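Local coordinates for Peptidase_M23 domain-containing protein (Enterococcus faecalis, PDB 6SMK) that probably hydrolyses peptide bonds in bacterial peptidoglycan, through the zinc-dependent M23 peptidase domain of a larger prophage-encoded protein, at residues H29-T38 with G107-R115; V53-V64 with M75-M86. The protein carries 1 engineered substitution. All blocks are in the same frame, centred on the assembly; numbering follows the deposited sequence.

Contact 1 of 2, residues H29-T38 with G107-R115. Engineered in segment 107-115: A109 (natural residue His). With ZN (zinc ion), chain F.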
loop_
_atom_site.group_PDB
_atom_site.type_symbol
_atom_site.label_atom_id
_atom_site.label_comp_id
_atom_site.label_asym_id
_atom_site.label_seq_id
_atom_site.Cartn_x
_atom_site.Cartn_y
_atom_site.Cartn_z
ATOM N N HIS A 29 4.900 -12.238 -2.590
ATOM C CA HIS A 29 4.373 -10.881 -2.589
ATOM C C HIS A 29 4.084 -10.444 -1.160
ATOM O O HIS A 29 3.448 -11.175 -0.392
ATOM C CB HIS A 29 3.109 -10.784 -3.446
ATOM C CG HIS A 29 2.819 -9.398 -3.933
ATOM N ND1 HIS A 29 1.842 -8.604 -3.376
ATOM C CD2 HIS A 29 3.388 -8.658 -4.915
ATOM C CE1 HIS A 29 1.821 -7.437 -3.990
ATOM N NE2 HIS A 29 2.749 -7.444 -4.929
ATOM N N THR A 30 4.548 -9.246 -0.812
ATOM C CA THR A 30 4.483 -8.731 0.549
ATOM C C THR A 30 3.257 -7.869 0.803
ATOM O O THR A 30 3.072 -7.371 1.918
ATOM C CB THR A 30 5.757 -7.938 0.846
ATOM O OG1 THR A 30 5.702 -6.673 0.188
ATOM C CG2 THR A 30 6.920 -8.685 0.308
ATOM N N GLY A 31 2.417 -7.693 -0.190
ATOM C CA GLY A 31 1.186 -6.939 -0.037
ATOM C C GLY A 31 0.181 -7.403 -1.053
ATOM O O GLY A 31 0.249 -8.529 -1.555
ATOM N N ILE A 32 -0.754 -6.523 -1.375
ATOM C CA ILE A 32 -1.787 -6.808 -2.355
ATOM C C ILE A 32 -1.733 -5.733 -3.430
ATOM O O ILE A 32 -1.786 -4.537 -3.116
ATOM C CB ILE A 32 -3.169 -6.851 -1.703
ATOM C CG1 ILE A 32 -3.121 -7.806 -0.507
ATOM C CG2 ILE A 32 -4.221 -7.213 -2.746
ATOM C CD1 ILE A 32 -4.471 -8.148 0.067
ATOM N N ASP A 33 -1.618 -6.154 -4.689
ATOM C CA ASP A 33 -1.503 -5.232 -5.811
ATOM C C ASP A 33 -2.883 -4.968 -6.407
ATOM O O ASP A 33 -3.623 -5.907 -6.723
ATOM C CB ASP A 33 -0.557 -5.801 -6.877
ATOM C CG ASP A 33 0.923 -5.615 -6.527
ATOM O OD1 ASP A 33 1.230 -5.011 -5.481
ATOM O OD2 ASP A 33 1.791 -6.068 -7.302
ATOM N N TYR A 34 -3.234 -3.694 -6.549
ATOM C CA TYR A 34 -4.457 -3.286 -7.240
ATOM C C TYR A 34 -4.069 -2.483 -8.473
ATOM O O TYR A 34 -3.384 -1.459 -8.364
ATOM C CB TYR A 34 -5.361 -2.443 -6.342
ATOM C CG TYR A 34 -6.162 -3.209 -5.311
ATOM C CD1 TYR A 34 -5.596 -3.577 -4.099
ATOM C CD2 TYR A 34 -7.493 -3.534 -5.534
ATOM C CE1 TYR A 34 -6.329 -4.260 -3.147
ATOM C CE2 TYR A 34 -8.232 -4.214 -4.589
ATOM C CZ TYR A 34 -7.647 -4.575 -3.397
ATOM O OH TYR A 34 -8.381 -5.255 -2.448
ATOM N N ALA A 35 -4.512 -2.935 -9.641
ATOM C CA ALA A 35 -4.173 -2.266 -10.886
ATOM C C ALA A 35 -5.137 -1.126 -11.170
ATOM O O ALA A 35 -6.332 -1.207 -10.869
ATOM C CB ALA A 35 -4.184 -3.253 -12.048
ATOM N N ALA A 36 -4.600 -0.069 -11.761
ATOM C CA ALA A 36 -5.346 1.110 -12.171
ATOM C C ALA A 36 -4.410 1.971 -12.992
ATOM O O ALA A 36 -3.196 1.824 -12.888
ATOM C CB ALA A 36 -5.882 1.888 -10.959
ATOM N N PRO A 37 -4.945 2.838 -13.837
ATOM C CA PRO A 37 -4.081 3.668 -14.686
ATOM C C PRO A 37 -3.220 4.600 -13.859
ATOM O O PRO A 37 -3.583 4.988 -12.746
ATOM C CB PRO A 37 -5.075 4.457 -15.537
ATOM C CG PRO A 37 -6.309 3.640 -15.522
ATOM C CD PRO A 37 -6.364 2.980 -14.183
ATOM N N THR A 38 -2.054 4.950 -14.397
ATOM C CA THR A 38 -1.247 5.949 -13.707
ATOM C C THR A 38 -2.067 7.230 -13.592
ATOM O O THR A 38 -2.823 7.585 -14.503
ATOM C CB THR A 38 0.085 6.220 -14.428
ATOM O OG1 THR A 38 -0.174 6.848 -15.680
ATOM C CG2 THR A 38 0.856 4.940 -14.687
ATOM N N GLY A 107 3.941 -2.620 -14.253
ATOM C CA GLY A 107 3.131 -1.569 -14.825
ATOM C C GLY A 107 2.378 -0.773 -13.767
ATOM O O GLY A 107 2.766 -0.725 -12.597
ATOM N N PRO A 108 1.269 -0.141 -14.156
ATOM C CA PRO A 108 0.566 0.769 -13.240
ATOM C C PRO A 108 -0.282 -0.025 -12.256
ATOM O O PRO A 108 -1.120 -0.839 -12.658
ATOM C CB PRO A 108 -0.309 1.611 -14.180
ATOM C CG PRO A 108 0.021 1.123 -15.596
ATOM C CD PRO A 108 0.560 -0.253 -15.436
ATOM N N ALA A 109 -0.055 0.212 -10.965
ATOM C CA ALA A 109 -0.812 -0.419 -9.886
ATOM C C ALA A 109 -0.411 0.235 -8.577
ATOM O O ALA A 109 0.574 0.975 -8.498
ATOM C CB ALA A 109 -0.575 -1.925 -9.791
ATOM N N VAL A 110 -1.185 -0.056 -7.542
ATOM C CA VAL A 110 -0.877 0.401 -6.197
ATOM C C VAL A 110 -0.721 -0.817 -5.312
ATOM O O VAL A 110 -1.519 -1.761 -5.383
ATOM C CB VAL A 110 -1.943 1.344 -5.637
ATOM C CG1 VAL A 110 -3.311 0.720 -5.742
ATOM C CG2 VAL A 110 -1.614 1.663 -4.221
ATOM N N HIS A 111 0.323 -0.803 -4.510
ATOM C CA HIS A 111 0.693 -1.921 -3.671
ATOM C C HIS A 111 0.316 -1.543 -2.247
ATOM O O HIS A 111 0.839 -0.565 -1.700
ATOM C CB HIS A 111 2.187 -2.207 -3.828
ATOM C CG HIS A 111 2.716 -3.257 -2.908
ATOM N ND1 HIS A 111 2.959 -4.548 -3.320
ATOM C CD2 HIS A 111 3.060 -3.204 -1.603
ATOM C CE1 HIS A 111 3.426 -5.247 -2.304
ATOM N NE2 HIS A 111 3.498 -4.454 -1.251
ATOM N N TYR A 112 -0.627 -2.280 -1.678
ATOM C CA TYR A 112 -1.099 -2.046 -0.320
ATOM C C TYR A 112 -0.461 -3.088 0.587
ATOM O O TYR A 112 -0.677 -4.290 0.399
ATOM C CB TYR A 112 -2.624 -2.126 -0.280
ATOM C CG TYR A 112 -3.283 -1.945 1.068
ATOM C CD1 TYR A 112 -3.748 -0.695 1.477
ATOM C CD2 TYR A 112 -3.500 -3.036 1.908
ATOM C CE1 TYR A 112 -4.382 -0.530 2.698
ATOM C CE2 TYR A 112 -4.135 -2.884 3.127
ATOM C CZ TYR A 112 -4.571 -1.632 3.517
ATOM O OH TYR A 112 -5.200 -1.484 4.730
ATOM N N GLU A 113 0.346 -2.630 1.541
ATOM C CA GLU A 113 1.089 -3.510 2.433
ATOM C C GLU A 113 0.755 -3.181 3.878
ATOM O O GLU A 113 0.625 -2.010 4.245
ATOM C CB GLU A 113 2.603 -3.390 2.204
ATOM C CG GLU A 113 3.438 -4.282 3.096
ATOM C CD GLU A 113 4.852 -4.458 2.587
ATOM O OE1 GLU A 113 5.027 -4.508 1.351
ATOM O OE2 GLU A 113 5.786 -4.552 3.416
ATOM N N LEU A 114 0.610 -4.219 4.691
ATOM C CA LEU A 114 0.327 -4.060 6.110
ATOM C C LEU A 114 1.560 -4.470 6.911
ATOM O O LEU A 114 2.015 -5.617 6.812
ATOM C CB LEU A 114 -0.892 -4.893 6.503
ATOM C CG LEU A 114 -1.862 -4.207 7.454
ATOM C CD1 LEU A 114 -2.040 -2.765 7.029
ATOM C CD2 LEU A 114 -3.184 -4.936 7.438
ATOM N N ARG A 115 2.106 -3.534 7.690
ATOM C CA ARG A 115 3.318 -3.766 8.476
ATOM C C ARG A 115 3.026 -3.612 9.963
ATOM O O ARG A 115 2.357 -2.656 10.377
ATOM C CB ARG A 115 4.449 -2.810 8.073
ATOM C CG ARG A 115 5.285 -3.287 6.900
ATOM C CD ARG A 115 6.157 -2.183 6.323
ATOM N NE ARG A 115 6.590 -2.508 4.968
ATOM C CZ ARG A 115 7.289 -1.701 4.172
ATOM N NH1 ARG A 115 7.664 -0.491 4.579
ATOM N NH2 ARG A 115 7.622 -2.115 2.955
HETATM ZN ZN ZN F . 3.284 -5.598 -4.980
HETATM O O HOH W 1 4.346 -4.600 -6.777
#

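Contact 2 of 2, residues V53-V64 with M75-M86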
loop_
_atom_site.group_PDB
_atom_site.type_symbol
_atom_site.label_atom_id
_atom_site.label_comp_id
_atom_site.label_asym_id
_atom_site.label_seq_id
_atom_site.Cartn_x
_atom_site.Cartn_y
_atom_site.Cartn_z
ATOM N N VAL A 53 7.254 8.751 4.578
ATOM C CA VAL A 53 7.167 9.121 3.173
ATOM C C VAL A 53 8.525 8.888 2.541
ATOM O O VAL A 53 9.555 9.249 3.122
ATOM C CB VAL A 53 6.721 10.580 2.982
ATOM C CG1 VAL A 53 6.629 10.888 1.515
ATOM C CG2 VAL A 53 5.378 10.812 3.673
ATOM N N GLN A 54 8.527 8.264 1.367
ATOM C CA GLN A 54 9.771 7.903 0.711
ATOM C C GLN A 54 9.614 7.989 -0.801
ATOM O O GLN A 54 8.595 7.563 -1.364
ATOM C CB GLN A 54 10.230 6.502 1.130
ATOM C CG GLN A 54 11.332 5.944 0.258
ATOM C CD GLN A 54 12.023 4.780 0.904
ATOM O OE1 GLN A 54 12.446 4.871 2.058
ATOM N NE2 GLN A 54 12.152 3.672 0.169
ATOM N N SER A 55 10.626 8.573 -1.442
ATOM C CA SER A 55 10.784 8.545 -2.888
ATOM C C SER A 55 12.078 7.819 -3.209
ATOM O O SER A 55 13.157 8.242 -2.777
ATOM C CB SER A 55 10.781 9.949 -3.509
ATOM O OG SER A 55 9.683 10.730 -3.062
ATOM N N SER A 56 11.955 6.713 -3.939
ATOM C CA SER A 56 13.095 5.943 -4.401
ATOM C C SER A 56 12.711 5.299 -5.717
ATOM O O SER A 56 11.557 5.352 -6.143
ATOM C CB SER A 56 13.523 4.883 -3.381
ATOM O OG SER A 56 12.439 4.033 -3.044
ATOM N N SER A 57 13.702 4.703 -6.373
ATOM C CA SER A 57 13.462 3.912 -7.567
ATOM C C SER A 57 13.552 2.422 -7.286
ATOM O O SER A 57 13.808 1.635 -8.196
ATOM C CB SER A 57 14.438 4.328 -8.659
ATOM O OG SER A 57 15.669 4.694 -8.078
ATOM N N ILE A 58 13.298 2.024 -6.045
ATOM C CA ILE A 58 13.583 0.687 -5.551
ATOM C C ILE A 58 12.344 0.143 -4.854
ATOM O O ILE A 58 11.652 0.876 -4.134
ATOM C CB ILE A 58 14.797 0.721 -4.602
ATOM C CG1 ILE A 58 16.068 0.935 -5.415
ATOM C CG2 ILE A 58 14.884 -0.537 -3.755
ATOM C CD1 ILE A 58 17.317 0.729 -4.613
ATOM N N GLY A 59 12.064 -1.143 -5.079
ATOM C CA GLY A 59 10.918 -1.804 -4.480
ATOM C C GLY A 59 9.659 -0.974 -4.582
ATOM O O GLY A 59 9.198 -0.670 -5.686
ATOM N N LEU A 60 9.116 -0.553 -3.442
ATOM C CA LEU A 60 7.860 0.192 -3.470
ATOM C C LEU A 60 7.999 1.590 -4.056
ATOM O O LEU A 60 6.972 2.252 -4.261
ATOM C CB LEU A 60 7.267 0.304 -2.067
ATOM C CG LEU A 60 6.866 -1.001 -1.395
ATOM C CD1 LEU A 60 6.121 -0.707 -0.111
ATOM C CD2 LEU A 60 6.041 -1.824 -2.355
ATOM N N GLY A 61 9.223 2.056 -4.315
ATOM C CA GLY A 61 9.389 3.336 -4.983
ATOM C C GLY A 61 8.759 4.459 -4.187
ATOM O O GLY A 61 9.042 4.636 -2.997
ATOM N N GLU A 62 7.885 5.228 -4.841
ATOM C CA GLU A 62 7.191 6.330 -4.180
ATOM C C GLU A 62 6.077 5.759 -3.323
ATOM O O GLU A 62 5.108 5.209 -3.855
ATOM C CB GLU A 62 6.627 7.303 -5.206
ATOM C CG GLU A 62 7.575 7.631 -6.320
ATOM C CD GLU A 62 8.402 8.857 -6.037
ATOM O OE1 GLU A 62 7.917 9.763 -5.318
ATOM O OE2 GLU A 62 9.552 8.902 -6.529
ATOM N N HIS A 63 6.202 5.881 -2.000
ATOM C CA HIS A 63 5.204 5.276 -1.130
ATOM C C HIS A 63 5.085 6.038 0.177
ATOM O O HIS A 63 5.992 6.774 0.578
ATOM C CB HIS A 63 5.507 3.800 -0.851
ATOM C CG HIS A 63 6.790 3.553 -0.124
ATOM N ND1 HIS A 63 8.021 3.866 -0.656
ATOM C CD2 HIS A 63 7.035 2.975 1.076
ATOM C CE1 HIS A 63 8.967 3.517 0.197
ATOM N NE2 HIS A 63 8.395 2.970 1.256
ATOM N N VAL A 64 3.932 5.851 0.830
ATOM C CA VAL A 64 3.662 6.415 2.144
ATOM C C VAL A 64 3.291 5.302 3.111
ATOM O O VAL A 64 2.681 4.297 2.735
ATOM C CB VAL A 64 2.537 7.469 2.117
ATOM C CG1 VAL A 64 2.816 8.505 1.063
ATOM C CG2 VAL A 64 1.232 6.822 1.872
ATOM N N MET A 75 0.896 0.693 4.139
ATOM C CA MET A 75 1.802 1.257 3.149
ATOM C C MET A 75 1.131 1.264 1.782
ATOM O O MET A 75 0.537 0.259 1.374
ATOM C CB MET A 75 3.100 0.459 3.091
ATOM C CG MET A 75 3.586 -0.056 4.436
ATOM S SD MET A 75 4.095 1.293 5.514
ATOM C CE MET A 75 5.353 2.105 4.524
ATOM N N TYR A 76 1.222 2.389 1.078
ATOM C CA TYR A 76 0.672 2.531 -0.264
ATOM C C TYR A 76 1.820 2.879 -1.200
ATOM O O TYR A 76 2.408 3.959 -1.075
ATOM C CB TYR A 76 -0.399 3.623 -0.323
ATOM C CG TYR A 76 -1.540 3.509 0.662
ATOM C CD1 TYR A 76 -1.354 3.771 2.015
ATOM C CD2 TYR A 76 -2.812 3.176 0.232
ATOM C CE1 TYR A 76 -2.405 3.679 2.905
ATOM C CE2 TYR A 76 -3.856 3.081 1.109
ATOM C CZ TYR A 76 -3.654 3.336 2.438
ATOM O OH TYR A 76 -4.717 3.240 3.302
ATOM N N GLY A 77 2.115 1.990 -2.154
ATOM C CA GLY A 77 3.333 2.063 -2.927
ATOM C C GLY A 77 3.149 2.219 -4.429
ATOM O O GLY A 77 2.033 2.214 -4.957
ATOM N N HIS A 78 4.298 2.350 -5.110
ATOM C CA HIS A 78 4.376 2.487 -6.571
ATOM C C HIS A 78 3.608 3.717 -7.052
ATOM O O HIS A 78 2.912 3.674 -8.062
ATOM C CB HIS A 78 3.848 1.234 -7.287
ATOM C CG HIS A 78 4.485 -0.052 -6.863
ATOM N ND1 HIS A 78 5.849 -0.241 -6.846
ATOM C CD2 HIS A 78 3.938 -1.229 -6.467
ATOM C CE1 HIS A 78 6.118 -1.476 -6.453
ATOM N NE2 HIS A 78 4.976 -2.098 -6.214
ATOM N N MET A 79 3.695 4.812 -6.313
ATOM C CA MET A 79 2.943 6.005 -6.683
ATOM C C MET A 79 3.661 6.763 -7.782
ATOM O O MET A 79 4.890 6.744 -7.873
ATOM C CB MET A 79 2.763 6.938 -5.489
ATOM C CG MET A 79 1.933 6.351 -4.383
ATOM S SD MET A 79 1.657 7.535 -3.074
ATOM C CE MET A 79 0.641 6.555 -2.002
ATOM N N SER A 80 2.888 7.443 -8.620
ATOM C CA SER A 80 3.511 8.355 -9.567
ATOM C C SER A 80 3.620 9.759 -9.008
ATOM O O SER A 80 4.419 10.557 -9.506
ATOM C CB SER A 80 2.739 8.388 -10.885
ATOM O OG SER A 80 1.453 8.938 -10.704
ATOM N N ARG A 81 2.835 10.071 -7.987
ATOM C CA ARG A 81 2.936 11.332 -7.273
ATOM C C ARG A 81 2.462 11.098 -5.848
ATOM O O ARG A 81 1.427 10.461 -5.634
ATOM C CB ARG A 81 2.103 12.434 -7.931
ATOM C CG ARG A 81 2.220 13.759 -7.203
ATOM C CD ARG A 81 1.241 14.791 -7.718
ATOM N NE ARG A 81 1.459 16.097 -7.106
ATOM C CZ ARG A 81 0.837 17.207 -7.485
ATOM N NH1 ARG A 81 -0.044 17.177 -8.480
ATOM N NH2 ARG A 81 1.098 18.351 -6.871
ATOM N N ILE A 82 3.224 11.601 -4.886
ATOM C CA ILE A 82 2.814 11.563 -3.493
ATOM C C ILE A 82 2.065 12.842 -3.162
ATOM O O ILE A 82 2.481 13.938 -3.559
ATOM C CB ILE A 82 4.021 11.386 -2.573
ATOM C CG1 ILE A 82 4.851 10.189 -3.026
ATOM C CG2 ILE A 82 3.532 11.219 -1.149
ATOM C CD1 ILE A 82 5.980 9.813 -2.071
ATOM N N ARG A 83 0.955 12.707 -2.439
ATOM C CA ARG A 83 0.128 13.847 -2.088
ATOM C C ARG A 83 -0.043 14.036 -0.590
ATOM O O ARG A 83 -0.620 15.048 -0.176
ATOM C CB ARG A 83 -1.254 13.734 -2.751
ATOM C CG ARG A 83 -1.223 13.802 -4.275
ATOM C CD ARG A 83 -2.607 14.044 -4.864
ATOM N NE ARG A 83 -2.564 14.162 -6.316
ATOM C CZ ARG A 83 -2.332 15.299 -6.958
ATOM N NH1 ARG A 83 -2.140 16.421 -6.274
ATOM N NH2 ARG A 83 -2.295 15.314 -8.281
ATOM N N ALA A 84 0.431 13.108 0.232
ATOM C CA ALA A 84 0.456 13.316 1.674
ATOM C C ALA A 84 1.825 13.822 2.097
ATOM O O ALA A 84 2.849 13.445 1.521
ATOM C CB ALA A 84 0.131 12.034 2.433
ATOM N N LYS A 85 1.830 14.705 3.085
ATOM C CA LYS A 85 3.053 15.202 3.690
ATOM C C LYS A 85 3.192 14.566 5.065
ATOM O O LYS A 85 2.214 14.136 5.681
ATOM C CB LYS A 85 3.064 16.742 3.793
ATOM C CG LYS A 85 2.280 17.532 2.723
ATOM C CD LYS A 85 2.607 17.103 1.262
ATOM C CE LYS A 85 1.481 17.468 0.267
ATOM N NZ LYS A 85 1.899 17.491 -1.173
ATOM N N MET A 86 4.415 14.476 5.550
ATOM C CA MET A 86 4.566 13.832 6.839
ATOM C C MET A 86 3.969 14.672 7.959
ATOM O O MET A 86 4.106 15.899 7.989
ATOM C CB MET A 86 6.013 13.538 7.152
ATOM C CG MET A 86 5.991 12.494 8.193
ATOM S SD MET A 86 7.473 12.490 9.050
ATOM C CE MET A 86 7.669 10.766 9.260
#

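Contact 1 of 2, residues H29-T38 with G107-R115
H29, D33 and H111 reach from two antiparallel strands to one zinc ion through two imidazole nitrogens and a carboxylate oxygen. The two imidazoles approach the zinc from opposed sides with their planes 57° apart; H29 binds it through NE2 at 1.9 Å, H111 through ND1 at 2.0 Å. D33 OD1 completes the protein ligands at 2.2 Å from the zinc, its carboxylate turned 69° against the H111 ring. A water takes the fourth position and donates to D33 OD2. With CG anti to the backbone N (chi1 174°) the H111 ring lies on the zinc side of the sheet, its turn about CB-CG putting ND1 on the metal and NE2 beside E113. There H111 NE2 gives a 3.0 Å hydrogen bond to the anti lone pair of E113 OE1, nearly in the ring plane, and T30 OG1 donates to the same oxygen from above the carboxylate plane. E113 OE2 pairs with R115 NE at 2.7 Å, so both oxygens are held; zinc on ND1 and E113 on NE2 together fix the H111 ring's rotation. A109, engineered from histidine, lies on this zinc face. On the other face V110 CG1 packs on Y34 CB at 3.8 Å, while backbone bonds join I32 to Y112 and Y34 to V110. H29 and D33 form the HxxxD motif, and H111 ends the HxH motif of the natural sequence: the zinc site of M23 metallopeptidases.

Contact 2 of 2, residues V53-V64 with M75-M86
V64 and I82 make the tight heart of this contact, overlapping side by side, head to tail, until V64 CG1 and I82 CG2 are 3.6 Å apart. The other V64 branch, CG2, sits between N and the carbonyl carbon (chi1 -52° for CG1), where it meets CE at the end of the extended M79 chain at 3.9 Å and CD1 of the Y76 ring at 4.0 Å. Backbone bonds hold this part in place: V64 and Y76 form an antiparallel hydrogen-bonded pair. Beyond it the chain kinks at H78, which has positive phi, and two successive amides are taken up by different carbonyls, H78 N by L60 O at 2.8 Å and M79 N by E62 O on a lone pair in the carbonyl plane. H63 lies beside M75, whose CE reaches the edge of its imidazole, while H63 ND1 donates to G61 O within the ring plane. The grip weakens toward solvent. I82 CD1 still touches V53 CG1 at 3.8 Å, and the I82 side chain lies aslant to that of E62, whose OE1 accepts from S55 OG at 3.0 Å, the donor standing above the carboxylate plane. The corner at S80 and R81 comes before I82, which returns to pack on 53-64; S80 and R81 themselves point away. Farther out, exposed M86 barely brushes V53, with CB 4.5 Å from CG2. The H78 side chain, bonded through ND1 to S102 O, borders the zinc site, about 4 Å from the metal at the nearest atoms. Strand 109-116 covers M75 and L60, strand 95-99 packs on M79 and R83, and W52 and V50 of strand 48-54 touch M75 and A84.

Overall arrangement
From the N terminus the chain lays down residues 29-38, then 53-64, turns back through the hairpin of strands 63-69 and 72-82 to reach 75-86, and only afterwards returns with 107-115. Contact 2 closes a short loop of ten residues, and that loop lies wholly within the 68-residue excursion that contact 1 closes; the two do not cross. Their centres are 11 Å apart, and they are joined because strands 109-116 and 72-82 are neighbours in one antiparallel sheet, with probable backbone bonds from M75 N to E113 O and from G77 N to H111 O. H78 and L60 of contact 2 pack on the H111 side chain, linking the hairpin to the zinc site.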